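Local coordinates for glycosyl hydrolases family 2, sugar binding domain protein (Bacteroides uniformis str. 3978 T3 ii, PDB 6D1P), which probably hydrolyses O-glycosidic bonds as a beta-glucuronidase of glycoside hydrolase family 2 from a human gut bacterium, at residues T463-C468 against D476-T481; R306-E311 against P459-A464; L31-E36 against K66-H71. One frame throughout, in Å; residues are numbered along the deposited sequence.

How the interactions relate
Interactions 1 and 2 share strand 462-466 of the TIM barrel and touch each other through Val-477, whose CG2 lies against Phe-310 and Ser-462. Interaction 1 is the buried one: two neighbouring parallel strands joined by backbone hydrogen bonds, with charged side chains at the far end. Interaction 2 lies at the start of the same strand and is only partly buried; with no direct hydrogen bond across it, it depends on aromatic packing, paired arginines and a water. Interaction 3 belongs to the sugar binding domain, its centre about 40 Å from that of interaction 1, and pairs the edge strand 65-67 antiparallel with its inner neighbour 35-38 through backbone bonds, a CH-pi contact and a surface salt bridge.

Interaction 1 of 3, residues T463-C468 against D476-T481; sequences TAIRRC and DVYSPT. With SCN (thiocyanate ion), chain I.
Two adjacent parallel strands of the TIM barrel, 462-466 and 477-479, run side by side here, and no helix lies in the short connection between residues 468 and 476. At the start, Asp-476 and Thr-463 grip each other twice. The anti lone pair of Asp-476 OD2 takes the N-H of Thr-463 at 2.9 Å, nearly straight (169°), while Asp-476 N donates to Thr-463 OG1, which sits between its own backbone N and carbonyl carbon. Both side chains have a second partner in helix 440-457: His-455 for the carboxylate, His-451 for the hydroxyl. Val-477 opens the regular ladder, its N bonding Thr-463 O at 2.9 Å almost along the C=O axis; its own carbonyl receives a weak bond from Ile-465 N and a CA-H...O contact from Ala-464 CA. The ring of Tyr-478, with CG anti to the backbone N (chi1 180°), crosses Ile-465 obliquely, CD1 lying 3.9 Å from CG1 of Ile-465. The phenol reaches past the strand end, where Tyr-478 OH accepts Cys-468 N in the ring plane at 3.0 Å and also bonds Glu-469. Ser-479 continues the ladder in both directions: its N bonds Ile-465 O, and its O takes Arg-467 N at 2.8 Å (170°). Its hydroxyl bonds Ala-511 N, and Arg-466 NE bonds Ala-511 O, tying this end to the next part of the barrel. Beyond Pro-480, Thr-481 packs against two arginines that form salt bridges elsewhere, Arg-466 with Glu-428 and Arg-467 with Asp-430. Thr-481 CG2 lies alongside Arg-467 CD at 3.7 Å, and Thr-481 OG1 makes a weak hydrogen bond, 3.4 Å long, to the thiocyanate N.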
loop_
_atom_site.group_PDB
_atom_site.type_symbol
_atom_site.label_atom_id
_atom_site.label_comp_id
_atom_site.label_asym_id
_atom_site.label_seq_id
_atom_site.Cartn_x
_atom_site.Cartn_y
_atom_site.Cartn_z
ATOM N N THR A 463 0.747 -33.998 -23.893
ATOM C CA THR A 463 0.437 -33.391 -22.613
ATOM C C THR A 463 1.420 -33.873 -21.556
ATOM O O THR A 463 1.922 -35.001 -21.610
ATOM C CB THR A 463 -0.991 -33.714 -22.165
ATOM O OG1 THR A 463 -1.108 -35.112 -21.911
ATOM C CG2 THR A 463 -1.998 -33.299 -23.217
ATOM N N ALA A 464 1.705 -32.988 -20.600
ATOM C CA ALA A 464 2.540 -33.302 -19.450
ATOM C C ALA A 464 1.903 -32.710 -18.190
ATOM O O ALA A 464 1.062 -31.810 -18.268
ATOM C CB ALA A 464 3.969 -32.762 -19.640
ATOM N N ILE A 465 2.300 -33.240 -17.021
ATOM C CA ILE A 465 2.162 -32.544 -15.741
ATOM C C ILE A 465 3.389 -32.858 -14.899
ATOM O O ILE A 465 4.205 -33.710 -15.250
ATOM C CB ILE A 465 0.890 -32.919 -14.949
ATOM C CG1 ILE A 465 0.905 -34.414 -14.600
ATOM C CG2 ILE A 465 -0.371 -32.472 -15.687
ATOM C CD1 ILE A 465 -0.301 -34.901 -13.801
ATOM N N ARG A 466 3.496 -32.167 -13.763
ATOM C CA ARG A 466 4.598 -32.351 -12.825
ATOM C C ARG A 466 4.059 -32.590 -11.418
ATOM O O ARG A 466 3.224 -31.821 -10.929
ATOM C CB ARG A 466 5.555 -31.139 -12.811
ATOM C CG ARG A 466 6.784 -31.409 -11.925
ATOM C CD ARG A 466 7.740 -30.249 -11.721
ATOM N NE ARG A 466 8.644 -30.597 -10.631
ATOM C CZ ARG A 466 8.391 -30.341 -9.354
ATOM N NH1 ARG A 466 7.284 -29.690 -9.032
ATOM N NH2 ARG A 466 9.235 -30.723 -8.406
ATOM N N ARG A 467 4.541 -33.657 -10.776
ATOM C CA ARG A 467 4.307 -33.950 -9.361
ATOM C C ARG A 467 2.811 -34.023 -9.038
ATOM O O ARG A 467 2.232 -33.125 -8.428
ATOM C CB ARG A 467 4.978 -32.917 -8.453
ATOM C CG ARG A 467 5.349 -33.488 -7.108
ATOM C CD ARG A 467 5.651 -32.427 -6.093
ATOM N NE ARG A 467 4.442 -32.056 -5.352
ATOM C CZ ARG A 467 4.462 -31.397 -4.197
ATOM N NH1 ARG A 467 5.626 -31.048 -3.677
ATOM N NH2 ARG A 467 3.328 -31.109 -3.549
ATOM N N CYS A 468 2.203 -35.130 -9.462
ATOM C CA CYS A 468 0.860 -35.485 -8.995
ATOM C C CYS A 468 0.727 -36.991 -9.235
ATOM O O CYS A 468 0.224 -37.415 -10.277
ATOM C CB CYS A 468 -0.241 -34.716 -9.693
ATOM S SG CYS A 468 -1.875 -35.066 -8.936
ATOM N N ASP A 476 0.432 -37.747 -21.366
ATOM C CA ASP A 476 1.416 -38.464 -22.168
ATOM C C ASP A 476 2.769 -38.541 -21.463
ATOM O O ASP A 476 3.365 -39.617 -21.381
ATOM C CB ASP A 476 1.537 -37.815 -23.536
ATOM C CG ASP A 476 0.216 -37.773 -24.259
ATOM O OD1 ASP A 476 -0.391 -38.860 -24.428
ATOM O OD2 ASP A 476 -0.222 -36.666 -24.644
ATOM N N VAL A 477 3.260 -37.423 -20.918
ATOM C CA VAL A 477 4.590 -37.367 -20.325
ATOM C C VAL A 477 4.494 -36.874 -18.884
ATOM O O VAL A 477 3.764 -35.926 -18.581
ATOM C CB VAL A 477 5.534 -36.474 -21.153
ATOM C CG1 VAL A 477 6.912 -36.478 -20.539
ATOM C CG2 VAL A 477 5.598 -36.960 -22.603
ATOM N N TYR A 478 5.254 -37.506 -17.995
ATOM C CA TYR A 478 5.124 -37.255 -16.573
ATOM C C TYR A 478 6.472 -36.932 -15.948
ATOM O O TYR A 478 7.487 -37.560 -16.278
ATOM C CB TYR A 478 4.517 -38.451 -15.840
ATOM C CG TYR A 478 4.390 -38.186 -14.371
ATOM C CD1 TYR A 478 3.405 -37.341 -13.901
ATOM C CD2 TYR A 478 5.273 -38.744 -13.458
ATOM C CE1 TYR A 478 3.282 -37.062 -12.558
ATOM C CE2 TYR A 478 5.156 -38.477 -12.102
ATOM C CZ TYR A 478 4.150 -37.622 -11.665
ATOM O OH TYR A 478 3.988 -37.319 -10.332
ATOM N N SER A 479 6.468 -35.961 -15.032
ATOM C CA SER A 479 7.623 -35.619 -14.216
ATOM C C SER A 479 7.273 -35.816 -12.751
ATOM O O SER A 479 6.293 -35.221 -12.273
ATOM C CB SER A 479 8.056 -34.166 -14.450
ATOM O OG SER A 479 9.137 -33.834 -13.599
ATOM N N PRO A 480 8.012 -36.614 -11.995
ATOM C CA PRO A 480 7.829 -36.602 -10.536
ATOM C C PRO A 480 8.668 -35.499 -9.929
ATOM O O PRO A 480 9.182 -34.665 -10.677
ATOM C CB PRO A 480 8.312 -37.986 -10.107
ATOM C CG PRO A 480 9.419 -38.293 -11.140
ATOM C CD PRO A 480 8.965 -37.651 -12.435
ATOM N N THR A 481 8.833 -35.472 -8.609
ATOM C CA THR A 481 9.697 -34.493 -7.970
ATOM C C THR A 481 10.979 -35.206 -7.568
ATOM O O THR A 481 10.929 -36.196 -6.844
ATOM C CB THR A 481 9.016 -33.814 -6.766
ATOM O OG1 THR A 481 9.940 -32.943 -6.099
ATOM C CG2 THR A 481 8.490 -34.819 -5.757
HETATM S S SCN I . 14.145 -35.376 -3.584
HETATM C C SCN I . 12.457 -34.862 -3.424
HETATM N N SCN I . 11.404 -34.321 -3.405
#

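Interaction 2 of 3, residues R306-E311 against P459-A464; sequences RHFRFE and PTRSTA
Arg-306 and Arg-461 cross at about a right angle, their guanidinium planes 90° apart, so that the edge of the first meets the second obliquely. Their NH2 atoms approach to 3.7 Å, a close pair of like charges that is probably eased by the oxygens around it. Arg-461, its chain extended from CG to NE, gives NE to Val-420 O and NH2 to the carbonyls of Arg-415 and His-417, and forms a salt bridge with Asp-458; Arg-306 NE bonds Pro-418 O. A water lies over the centre of the Arg-461 guanidinium, accepting from Arg-306 NH2 at 2.8 Å and donating to Thr-460 OG1 at 2.7 Å. Thr-460 OG1 is also hydrogen-bonded to Asp-458, whose carboxylate thus serves both Thr-460 and Arg-461. The contact is made at the N-terminal end of barrel strand 462-466, against strand 308-310, which pairs antiparallel with 316-318 in the branched sheet that includes the TIM barrel. Phe-308, with CG in the crowded position between backbone N and carbonyl carbon (chi1 68°), sets its ring upright on the Arg-306 guanidinium, CE2 standing 3.3 Å above that plane. The tip of the same ring reaches the opposing backbone, where CZ lies 3.7 Å from Thr-460 O and meets Arg-461 CA with its edge at 4.2 Å. Phe-310 and Ser-462 direct their CB atoms at one another, but the packing is looser: Phe-310 CD2 stays 4.2 Å from Ser-462 OG, and both side chains also rest on Leu-422.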
loop_
_atom_site.group_PDB
_atom_site.type_symbol
_atom_site.label_atom_id
_atom_site.label_comp_id
_atom_site.label_asym_id
_atom_site.label_seq_id
_atom_site.Cartn_x
_atom_site.Cartn_y
_atom_site.Cartn_z
ATOM N N ARG A 306 9.315 -30.460 -38.116
ATOM C CA ARG A 306 10.086 -31.252 -37.174
ATOM C C ARG A 306 9.261 -32.464 -36.779
ATOM O O ARG A 306 8.035 -32.464 -36.874
ATOM C CB ARG A 306 10.485 -30.440 -35.942
ATOM C CG ARG A 306 9.346 -29.593 -35.385
ATOM C CD ARG A 306 9.222 -29.786 -33.909
ATOM N NE ARG A 306 8.030 -29.149 -33.358
ATOM C CZ ARG A 306 6.788 -29.602 -33.514
ATOM N NH1 ARG A 306 6.553 -30.683 -34.247
ATOM N NH2 ARG A 306 5.773 -28.973 -32.943
ATOM N N HIS A 307 9.958 -33.503 -36.345
ATOM C CA HIS A 307 9.317 -34.737 -35.934
ATOM C C HIS A 307 9.915 -35.134 -34.603
ATOM O O HIS A 307 11.140 -35.094 -34.432
ATOM C CB HIS A 307 9.514 -35.862 -36.970
ATOM C CG HIS A 307 9.008 -37.195 -36.512
ATOM N ND1 HIS A 307 9.656 -37.950 -35.556
ATOM C CD2 HIS A 307 7.911 -37.902 -36.873
ATOM C CE1 HIS A 307 8.978 -39.066 -35.349
ATOM N NE2 HIS A 307 7.913 -39.060 -36.131
ATOM N N PHE A 308 9.055 -35.521 -33.668
ATOM C CA PHE A 308 9.546 -35.843 -32.343
ATOM C C PHE A 308 8.685 -36.945 -31.762
ATOM O O PHE A 308 7.552 -37.165 -32.190
ATOM C CB PHE A 308 9.575 -34.607 -31.425
ATOM C CG PHE A 308 8.217 -34.078 -31.067
ATOM C CD1 PHE A 308 7.590 -34.473 -29.889
ATOM C CD2 PHE A 308 7.569 -33.171 -31.895
ATOM C CE1 PHE A 308 6.330 -33.968 -29.534
ATOM C CE2 PHE A 308 6.313 -32.672 -31.563
ATOM C CZ PHE A 308 5.695 -33.067 -30.373
ATOM N N ARG A 309 9.244 -37.618 -30.764
ATOM C CA ARG A 309 8.677 -38.848 -30.241
ATOM C C ARG A 309 9.241 -39.066 -28.849
ATOM O O ARG A 309 10.457 -38.973 -28.646
ATOM C CB ARG A 309 9.015 -40.032 -31.187
ATOM C CG ARG A 309 8.882 -41.428 -30.590
ATOM C CD ARG A 309 9.012 -42.534 -31.675
ATOM N NE ARG A 309 10.394 -42.840 -32.062
ATOM C CZ ARG A 309 11.156 -43.728 -31.430
ATOM N NH1 ARG A 309 10.668 -44.388 -30.388
ATOM N NH2 ARG A 309 12.402 -43.951 -31.831
ATOM N N PHE A 310 8.359 -39.323 -27.894
ATOM C CA PHE A 310 8.754 -39.780 -26.573
ATOM C C PHE A 310 8.566 -41.287 -26.541
ATOM O O PHE A 310 7.436 -41.775 -26.682
ATOM C CB PHE A 310 7.931 -39.105 -25.477
ATOM C CG PHE A 310 8.186 -37.629 -25.351
ATOM C CD1 PHE A 310 9.182 -37.156 -24.505
ATOM C CD2 PHE A 310 7.444 -36.722 -26.084
ATOM C CE1 PHE A 310 9.437 -35.803 -24.392
ATOM C CE2 PHE A 310 7.682 -35.359 -25.966
ATOM C CZ PHE A 310 8.683 -34.902 -25.127
ATOM N N GLU A 311 9.669 -42.018 -26.373
ATOM C CA GLU A 311 9.629 -43.475 -26.429
ATOM C C GLU A 311 9.179 -44.028 -25.084
ATOM O O GLU A 311 9.659 -43.598 -24.027
ATOM C CB GLU A 311 11.002 -44.047 -26.820
ATOM C CG GLU A 311 10.996 -45.524 -27.295
ATOM C CD GLU A 311 12.319 -45.972 -27.957
ATOM O OE1 GLU A 311 13.412 -45.813 -27.361
ATOM O OE2 GLU A 311 12.269 -46.495 -29.093
ATOM N N PRO A 459 -3.897 -32.555 -31.573
ATOM C CA PRO A 459 -3.384 -33.929 -31.529
ATOM C C PRO A 459 -1.894 -34.036 -31.788
ATOM O O PRO A 459 -1.317 -35.087 -31.485
ATOM C CB PRO A 459 -4.184 -34.640 -32.629
ATOM C CG PRO A 459 -5.359 -33.790 -32.864
ATOM C CD PRO A 459 -4.925 -32.379 -32.603
ATOM N N THR A 460 -1.244 -32.987 -32.320
ATOM C CA THR A 460 0.153 -33.111 -32.747
ATOM C C THR A 460 1.149 -32.977 -31.605
ATOM O O THR A 460 2.355 -33.091 -31.852
ATOM C CB THR A 460 0.518 -32.073 -33.829
ATOM O OG1 THR A 460 0.766 -30.790 -33.225
ATOM C CG2 THR A 460 -0.590 -31.939 -34.881
ATOM N N ARG A 461 0.703 -32.735 -30.370
ATOM C CA ARG A 461 1.637 -32.517 -29.272
ATOM C C ARG A 461 1.248 -33.364 -28.073
ATOM O O ARG A 461 0.127 -33.869 -27.982
ATOM C CB ARG A 461 1.706 -31.042 -28.898
ATOM C CG ARG A 461 2.292 -30.174 -30.012
ATOM C CD ARG A 461 2.552 -28.776 -29.503
ATOM N NE ARG A 461 3.153 -27.881 -30.481
ATOM C CZ ARG A 461 2.491 -27.329 -31.491
ATOM N NH1 ARG A 461 1.214 -27.613 -31.693
ATOM N NH2 ARG A 461 3.122 -26.507 -32.317
ATOM N N SER A 462 2.194 -33.536 -27.159
ATOM C CA SER A 462 1.955 -34.336 -25.964
ATOM C C SER A 462 1.605 -33.458 -24.761
ATOM O O SER A 462 2.089 -32.328 -24.626
ATOM C CB SER A 462 3.169 -35.209 -25.634
ATOM O OG SER A 462 3.302 -36.228 -26.602
ATOM N N THR A 463 0.747 -33.998 -23.893
ATOM C CA THR A 463 0.437 -33.391 -22.613
ATOM C C THR A 463 1.420 -33.873 -21.556
ATOM O O THR A 463 1.922 -35.001 -21.610
ATOM C CB THR A 463 -0.991 -33.714 -22.165
ATOM O OG1 THR A 463 -1.108 -35.112 -21.911
ATOM C CG2 THR A 463 -1.998 -33.299 -23.217
ATOM N N ALA A 464 1.705 -32.988 -20.600
ATOM C CA ALA A 464 2.540 -33.302 -19.450
ATOM C C ALA A 464 1.903 -32.710 -18.190
ATOM O O ALA A 464 1.062 -31.810 -18.268
ATOM C CB ALA A 464 3.969 -32.762 -19.640
HETATM O O HOH W 1 3.415 -30.435 -33.059
#

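Interaction 3 of 3, residues L31-E36 against K66-H71; sequences LTEHWE and KVTLPH
Leu-31 enters through its carbonyl, which receives the indole N-H of Trp-35 at 3.3 Å; the donor stands well above the carbonyl plane, and the indole meets the backbone of Leu-31 and Thr-32 with its edge. Thr-32 makes the first backbone bond to the partner segment, its O taking Leu-69 N at 2.9 Å on an in-plane lone pair while Thr-68 CA adds a CA-H...O contact. Its hydroxyl bonds Glu-33 OE2 within the loop. His-34 has left-handed backbone angles (phi 68°), and after this turn the chain enters its strand. Trp-35 carries most of the side-chain packing. Leu-69 CD1 sits over the five-membered ring, 3.5 Å from its centroid and 20° off the normal, a CH-pi contact in which leucine and indole cross at about a right angle. Leu-69 CG presses on Trp-35 CD1 at 3.4 Å, and Val-67 CG2 meets the Trp-35 CB. The Trp-35 carbonyl accepts Val-67 N at 3.1 Å along a straight N-H (170°), making this an antiparallel hydrogen-bonded pair. Glu-36 and Lys-66 form the following non-hydrogen-bonded pair, their side chains side by side in a long salt bridge, OE2 to NZ 3.5 Å; Glu-36 OE1 is held by Arg-93. In the antiparallel sheet of the sugar binding domain, strand 65-67 forms one edge, and strand 35-38 lies between it and strand 89-96, whose Tyr-92 touches both Trp-35 and Leu-69.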
loop_
_atom_site.group_PDB
_atom_site.type_symbol
_atom_site.label_atom_id
_atom_site.label_comp_id
_atom_site.label_asym_id
_atom_site.label_seq_id
_atom_site.Cartn_x
_atom_site.Cartn_y
_atom_site.Cartn_z
ATOM N N LEU A 31 1.258 0.811 -27.364
ATOM C CA LEU A 31 0.943 1.973 -26.548
ATOM C C LEU A 31 1.840 1.930 -25.321
ATOM O O LEU A 31 1.507 1.324 -24.309
ATOM C CB LEU A 31 -0.530 1.957 -26.163
ATOM C CG LEU A 31 -1.485 1.724 -27.336
ATOM C CD1 LEU A 31 -2.894 1.613 -26.853
ATOM C CD2 LEU A 31 -1.369 2.860 -28.348
ATOM N N THR A 32 3.001 2.571 -25.399
ATOM C CA THR A 32 3.873 2.609 -24.235
ATOM C C THR A 32 3.893 3.957 -23.514
ATOM O O THR A 32 4.193 3.984 -22.314
ATOM C CB THR A 32 5.308 2.213 -24.625
ATOM O OG1 THR A 32 5.919 3.234 -25.421
ATOM C CG2 THR A 32 5.314 0.903 -25.415
ATOM N N GLU A 33 3.544 5.064 -24.171
ATOM C CA GLU A 33 3.796 6.388 -23.611
ATOM C C GLU A 33 2.536 7.044 -23.049
ATOM O O GLU A 33 1.415 6.770 -23.478
ATOM C CB GLU A 33 4.399 7.330 -24.656
ATOM C CG GLU A 33 5.457 6.733 -25.526
ATOM C CD GLU A 33 6.694 6.431 -24.753
ATOM O OE1 GLU A 33 7.124 7.316 -23.986
ATOM O OE2 GLU A 33 7.232 5.306 -24.905
ATOM N N HIS A 34 2.755 7.928 -22.072
ATOM C CA HIS A 34 1.767 8.907 -21.622
ATOM C C HIS A 34 0.585 8.246 -20.928
ATOM O O HIS A 34 -0.568 8.627 -21.131
ATOM C CB HIS A 34 1.295 9.781 -22.786
ATOM C CG HIS A 34 2.418 10.304 -23.627
ATOM N ND1 HIS A 34 2.565 9.981 -24.959
ATOM C CD2 HIS A 34 3.469 11.101 -23.313
ATOM C CE1 HIS A 34 3.651 10.566 -25.432
ATOM N NE2 HIS A 34 4.219 11.250 -24.453
ATOM N N TRP A 35 0.870 7.261 -20.091
ATOM C CA TRP A 35 -0.157 6.673 -19.252
ATOM C C TRP A 35 -0.061 7.252 -17.848
ATOM O O TRP A 35 1.008 7.649 -17.388
ATOM C CB TRP A 35 -0.011 5.158 -19.176
ATOM C CG TRP A 35 -0.355 4.395 -20.400
ATOM C CD1 TRP A 35 0.488 4.053 -21.429
ATOM C CD2 TRP A 35 -1.627 3.811 -20.709
ATOM N NE1 TRP A 35 -0.192 3.293 -22.359
ATOM C CE2 TRP A 35 -1.491 3.138 -21.941
ATOM C CE3 TRP A 35 -2.865 3.796 -20.064
ATOM C CZ2 TRP A 35 -2.541 2.466 -22.539
ATOM C CZ3 TRP A 35 -3.913 3.117 -20.664
ATOM C CH2 TRP A 35 -3.739 2.457 -21.890
ATOM N N GLU A 36 -1.191 7.294 -17.167
ATOM C CA GLU A 36 -1.201 7.571 -15.747
ATOM C C GLU A 36 -1.647 6.322 -15.000
ATOM O O GLU A 36 -2.483 5.551 -15.484
ATOM C CB GLU A 36 -2.117 8.742 -15.424
ATOM C CG GLU A 36 -1.532 10.087 -15.800
ATOM C CD GLU A 36 -2.423 11.258 -15.374
ATOM O OE1 GLU A 36 -3.656 11.167 -15.537
ATOM O OE2 GLU A 36 -1.882 12.263 -14.856
ATOM N N LYS A 66 2.931 9.309 -13.549
ATOM C CA LYS A 66 3.219 9.126 -14.966
ATOM C C LYS A 66 4.103 7.904 -15.100
ATOM O O LYS A 66 5.156 7.828 -14.465
ATOM C CB LYS A 66 3.888 10.357 -15.568
ATOM C CG LYS A 66 3.041 11.607 -15.383
ATOM C CD LYS A 66 3.431 12.697 -16.365
ATOM C CE LYS A 66 2.458 13.871 -16.281
ATOM N NZ LYS A 66 1.049 13.394 -16.422
ATOM N N VAL A 67 3.656 6.934 -15.887
ATOM C CA VAL A 67 4.404 5.705 -16.089
ATOM C C VAL A 67 4.526 5.439 -17.579
ATOM O O VAL A 67 3.765 5.963 -18.399
ATOM C CB VAL A 67 3.746 4.491 -15.392
ATOM C CG1 VAL A 67 3.669 4.721 -13.887
ATOM C CG2 VAL A 67 2.366 4.258 -15.969
ATOM N N THR A 68 5.496 4.593 -17.908
ATOM C CA THR A 68 5.690 4.054 -19.246
ATOM C C THR A 68 5.430 2.549 -19.208
ATOM O O THR A 68 5.960 1.846 -18.337
ATOM C CB THR A 68 7.108 4.377 -19.735
ATOM O OG1 THR A 68 7.185 5.775 -20.054
ATOM C CG2 THR A 68 7.514 3.537 -20.962
ATOM N N LEU A 69 4.569 2.060 -20.129
ATOM C CA LEU A 69 4.279 0.630 -20.254
ATOM C C LEU A 69 5.406 -0.100 -20.984
ATOM O O LEU A 69 6.095 0.486 -21.823
ATOM C CB LEU A 69 2.964 0.395 -21.004
ATOM C CG LEU A 69 1.726 1.029 -20.344
ATOM C CD1 LEU A 69 0.434 0.398 -20.821
ATOM C CD2 LEU A 69 1.823 0.968 -18.831
ATOM N N PRO A 70 5.612 -1.396 -20.686
ATOM C CA PRO A 70 4.865 -2.184 -19.697
ATOM C C PRO A 70 5.177 -1.792 -18.256
ATOM O O PRO A 70 6.244 -1.256 -17.961
ATOM C CB PRO A 70 5.318 -3.616 -19.971
ATOM C CG PRO A 70 6.656 -3.479 -20.572
ATOM C CD PRO A 70 6.620 -2.210 -21.386
ATOM N N HIS A 71 4.239 -2.088 -17.363
ATOM C CA HIS A 71 4.293 -1.612 -15.994
ATOM C C HIS A 71 3.739 -2.675 -15.057
ATOM O O HIS A 71 2.806 -3.413 -15.400
ATOM C CB HIS A 71 3.509 -0.317 -15.853
ATOM C CG HIS A 71 3.345 0.122 -14.439
ATOM N ND1 HIS A 71 2.233 -0.199 -13.688
ATOM C CD2 HIS A 71 4.167 0.826 -13.627
ATOM C CE1 HIS A 71 2.372 0.309 -12.477
ATOM N NE2 HIS A 71 3.536 0.933 -12.415
#